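Putative uncharacterized protein tcp24 (PDB 4Q38) transfers long acyl chains from acyl-CoA to the amino sugar of teicoplanin-type glycopeptide antibiotics, as an N-acyltransferase of Actinoplanes teichomyceticus. Local coordinates at residues I23-E28 against W87-R92. Numbering follows the deposited sequence.
Sequences IALGLE and WWLLER
L25 and L89 meet through one methyl each, CD1 of L25 lying 3.7 Å from CD2 of L89, and this pair is the tight part of a small, wholly apolar contact. The two side chains run at a slant to each other. On L89 the first torsion sets CG opposite the backbone N (chi1 -170°), which carries the isobutyl group out from helix 84-98 toward the end of helix 18-25. L27 adds a looser touch: its CD1 stays 4.4 Å from the same L89 CD2, so a single methyl serves both leucines. Between the two leucines a Schellman motif ends helix 18-25, with G26, at positive phi (81°), as its C-prime residue; L25 and L27 both point toward L89. G26 N bonds to I23 O at 3.2 Å, and L27 N turns back to R22 O. The arrangement is a modest example of a helix C-terminus touching a neighbouring helix through leucines that flank the closing glycine. L89 is buried further by L35 and L38 of helix 32-41 and by F125, within the helical N-terminal half of the enzyme, away from the CoA and sugar pockets. One turn before L89 on helix 84-98, A85 extends the packing by touching L25 and the otherwise exposed A24. Around this patch I23, G26 and E28 are exposed and do not reach the 87-92 segment.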
ATOM      1  N   ILE A  23     -12.357 -16.059 -17.985  1.00 36.32           N
ATOM      2  CA  ILE A  23     -11.684 -16.921 -18.959  1.00 36.91           C
ATOM      3  C   ILE A  23     -10.816 -16.097 -19.919  1.00 33.84           C
ATOM      4  O   ILE A  23      -9.661 -16.445 -20.164  1.00 35.66           O
ATOM      5  CB  ILE A  23     -12.702 -17.832 -19.697  1.00 36.50           C
ATOM      6  CG1 ILE A  23     -13.269 -18.877 -18.721  1.00 38.53           C
ATOM      7  CG2 ILE A  23     -12.057 -18.524 -20.891  1.00 37.14           C
ATOM      8  CD1 ILE A  23     -14.579 -19.515 -19.154  1.00 41.09           C
ATOM      9  N   ALA A  24     -11.364 -14.997 -20.424  1.00 34.42           N
ATOM     10  CA  ALA A  24     -10.622 -14.086 -21.311  1.00 34.22           C
ATOM     11  C   ALA A  24      -9.338 -13.572 -20.673  1.00 33.91           C
ATOM     12  O   ALA A  24      -8.291 -13.534 -21.322  1.00 33.22           O
ATOM     13  CB  ALA A  24     -11.498 -12.912 -21.731  1.00 33.99           C
ATOM     14  N   LEU A  25      -9.418 -13.178 -19.401  1.00 32.88           N
ATOM     15  CA  LEU A  25      -8.271 -12.568 -18.728  1.00 31.57           C
ATOM     16  C   LEU A  25      -7.305 -13.599 -18.159  1.00 31.67           C
ATOM     17  O   LEU A  25      -6.184 -13.258 -17.763  1.00 31.72           O
ATOM     18  CB  LEU A  25      -8.730 -11.573 -17.649  1.00 30.16           C
ATOM     19  CG  LEU A  25      -9.570 -10.381 -18.115  1.00 29.68           C
ATOM     20  CD1 LEU A  25     -10.033  -9.547 -16.931  1.00 31.13           C
ATOM     21  CD2 LEU A  25      -8.848  -9.498 -19.128  1.00 30.97           C
ATOM     22  N   GLY A  26      -7.731 -14.859 -18.135  1.00 32.49           N
ATOM     23  CA  GLY A  26      -6.887 -15.949 -17.647  1.00 34.11           C
ATOM     24  C   GLY A  26      -6.888 -16.051 -16.135  1.00 35.82           C
ATOM     25  O   GLY A  26      -5.961 -16.604 -15.547  1.00 35.60           O
ATOM     26  N   LEU A  27      -7.940 -15.521 -15.512  1.00 37.83           N
ATOM     27  CA  LEU A  27      -8.074 -15.498 -14.054  1.00 39.27           C
ATOM     28  C   LEU A  27      -8.479 -16.868 -13.496  1.00 41.50           C
ATOM     29  O   LEU A  27      -9.271 -17.585 -14.115  1.00 42.17           O
ATOM     30  CB  LEU A  27      -9.069 -14.406 -13.630  1.00 36.81           C
ATOM     31  CG  LEU A  27      -8.543 -12.967 -13.761  1.00 36.35           C
ATOM     32  CD1 LEU A  27      -9.677 -11.952 -13.743  1.00 34.29           C
ATOM     33  CD2 LEU A  27      -7.497 -12.647 -12.694  1.00 36.33           C
ATOM     34  N   GLU A  28      -7.921 -17.229 -12.339  1.00 44.05           N
ATOM     35  CA  GLU A  28      -8.187 -18.529 -11.712  1.00 47.49           C
ATOM     36  C   GLU A  28      -9.641 -18.705 -11.274  1.00 45.59           C
ATOM     37  O   GLU A  28     -10.364 -17.724 -11.073  1.00 42.48           O
ATOM     38  CB  GLU A  28      -7.242 -18.780 -10.533  1.00 53.20           C
ATOM     39  CG  GLU A  28      -6.150 -19.807 -10.814  1.00 58.25           C
ATOM     40  CD  GLU A  28      -4.773 -19.205 -11.037  1.00 61.27           C
ATOM     41  OE1 GLU A  28      -4.651 -17.963 -11.092  1.00 63.42           O
ATOM     42  OE2 GLU A  28      -3.801 -19.984 -11.151  1.00 64.58           O
ATOM     43  N   TRP A  87     -11.855  -3.827 -19.610  1.00 33.15           N
ATOM     44  CA  TRP A  87     -12.645  -2.631 -19.329  1.00 33.26           C
ATOM     45  C   TRP A  87     -13.787  -2.911 -18.389  1.00 33.67           C
ATOM     46  O   TRP A  87     -14.039  -2.127 -17.467  1.00 33.29           O
ATOM     47  CB  TRP A  87     -13.154  -1.960 -20.608  1.00 33.64           C
ATOM     48  CG  TRP A  87     -13.465  -0.502 -20.372  1.00 32.35           C
ATOM     49  CD1 TRP A  87     -14.689   0.057 -20.018  1.00 32.84           C
ATOM     50  CD2 TRP A  87     -12.526   0.628 -20.413  1.00 33.65           C
ATOM     51  NE1 TRP A  87     -14.581   1.418 -19.861  1.00 33.95           N
ATOM     52  CE2 TRP A  87     -13.310   1.826 -20.077  1.00 34.12           C
ATOM     53  CE3 TRP A  87     -11.164   0.767 -20.691  1.00 34.07           C
ATOM     54  CZ2 TRP A  87     -12.739   3.096 -20.039  1.00 34.56           C
ATOM     55  CZ3 TRP A  87     -10.601   2.056 -20.651  1.00 34.11           C
ATOM     56  CH2 TRP A  87     -11.372   3.189 -20.331  1.00 34.40           C
ATOM     57  N   TRP A  88     -14.477  -4.029 -18.612  1.00 33.58           N
ATOM     58  CA  TRP A  88     -15.557  -4.486 -17.731  1.00 34.75           C
ATOM     59  C   TRP A  88     -15.083  -4.527 -16.299  1.00 34.41           C
ATOM     60  O   TRP A  88     -15.752  -4.021 -15.389  1.00 32.42           O
ATOM     61  CB  TRP A  88     -16.016  -5.873 -18.169  1.00 35.57           C
ATOM     62  CG  TRP A  88     -17.182  -6.464 -17.401  1.00 36.70           C
ATOM     63  CD1 TRP A  88     -18.535  -6.405 -17.741  1.00 37.62           C
ATOM     64  CD2 TRP A  88     -17.135  -7.268 -16.166  1.00 36.90           C
ATOM     65  NE1 TRP A  88     -19.299  -7.077 -16.826  1.00 37.56           N
ATOM     66  CE2 TRP A  88     -18.528  -7.619 -15.854  1.00 36.80           C
ATOM     67  CE3 TRP A  88     -16.118  -7.710 -15.313  1.00 36.16           C
ATOM     68  CZ2 TRP A  88     -18.867  -8.375 -14.735  1.00 37.19           C
ATOM     69  CZ3 TRP A  88     -16.472  -8.469 -14.186  1.00 36.49           C
ATOM     70  CH2 TRP A  88     -17.813  -8.796 -13.907  1.00 37.36           C
ATOM     71  N   LEU A  89     -13.906  -5.112 -16.105  1.00 32.54           N
ATOM     72  CA  LEU A  89     -13.305  -5.281 -14.778  1.00 31.55           C
ATOM     73  C   LEU A  89     -12.812  -3.965 -14.169  1.00 30.94           C
ATOM     74  O   LEU A  89     -12.949  -3.747 -12.966  1.00 31.05           O
ATOM     75  CB  LEU A  89     -12.160  -6.282 -14.861  1.00 30.29           C
ATOM     76  CG  LEU A  89     -11.584  -6.764 -13.535  1.00 30.58           C
ATOM     77  CD1 LEU A  89     -12.632  -7.544 -12.756  1.00 30.83           C
ATOM     78  CD2 LEU A  89     -10.352  -7.607 -13.793  1.00 29.88           C
ATOM     79  N   LEU A  90     -12.243  -3.103 -15.001  1.00 30.24           N
ATOM     80  CA  LEU A  90     -11.783  -1.785 -14.575  1.00 31.14           C
ATOM     81  C   LEU A  90     -12.915  -0.921 -14.012  1.00 32.07           C
ATOM     82  O   LEU A  90     -12.747  -0.276 -12.981  1.00 30.48           O
ATOM     83  CB  LEU A  90     -11.097  -1.062 -15.738  1.00 30.54           C
ATOM     84  CG  LEU A  90     -10.741   0.415 -15.572  1.00 31.62           C
ATOM     85  CD1 LEU A  90      -9.651   0.611 -14.524  1.00 29.38           C
ATOM     86  CD2 LEU A  90     -10.320   0.992 -16.921  1.00 33.14           C
ATOM     87  N   GLU A  91     -14.056  -0.911 -14.698  1.00 31.52           N
ATOM     88  CA  GLU A  91     -15.228  -0.151 -14.262  1.00 33.37           C
ATOM     89  C   GLU A  91     -15.744  -0.620 -12.910  1.00 31.06           C
ATOM     90  O   GLU A  91     -16.004   0.193 -12.023  1.00 31.56           O
ATOM     91  CB  GLU A  91     -16.370  -0.299 -15.273  1.00 36.03           C
ATOM     92  CG  GLU A  91     -16.144   0.395 -16.598  1.00 39.76           C
ATOM     93  CD  GLU A  91     -17.366   0.312 -17.487  1.00 42.46           C
ATOM     94  OE1 GLU A  91     -17.826  -0.815 -17.783  1.00 41.29           O
ATOM     95  OE2 GLU A  91     -17.860   1.381 -17.890  1.00 45.65           O
ATOM     96  N   ARG A  92     -15.911  -1.932 -12.780  1.00 30.86           N
ATOM     97  CA  ARG A  92     -16.486  -2.540 -11.579  1.00 31.97           C
ATOM     98  C   ARG A  92     -15.530  -2.533 -10.384  1.00 30.70           C
ATOM     99  O   ARG A  92     -15.967  -2.381  -9.252  1.00 29.19           O
ATOM    100  CB  ARG A  92     -16.989  -3.954 -11.874  1.00 32.36           C
ATOM    101  CG  ARG A  92     -18.321  -3.931 -12.608  1.00 34.34           C
ATOM    102  CD  ARG A  92     -18.475  -5.051 -13.617  1.00 35.64           C
ATOM    103  NE  ARG A  92     -19.631  -4.790 -14.484  1.00 35.91           N
ATOM    104  CZ  ARG A  92     -19.600  -4.050 -15.593  1.00 36.16           C
ATOM    105  NH1 ARG A  92     -18.465  -3.505 -16.011  1.00 33.13           N
ATOM    106  NH2 ARG A  92     -20.715  -3.859 -16.299  1.00 36.61           N
TER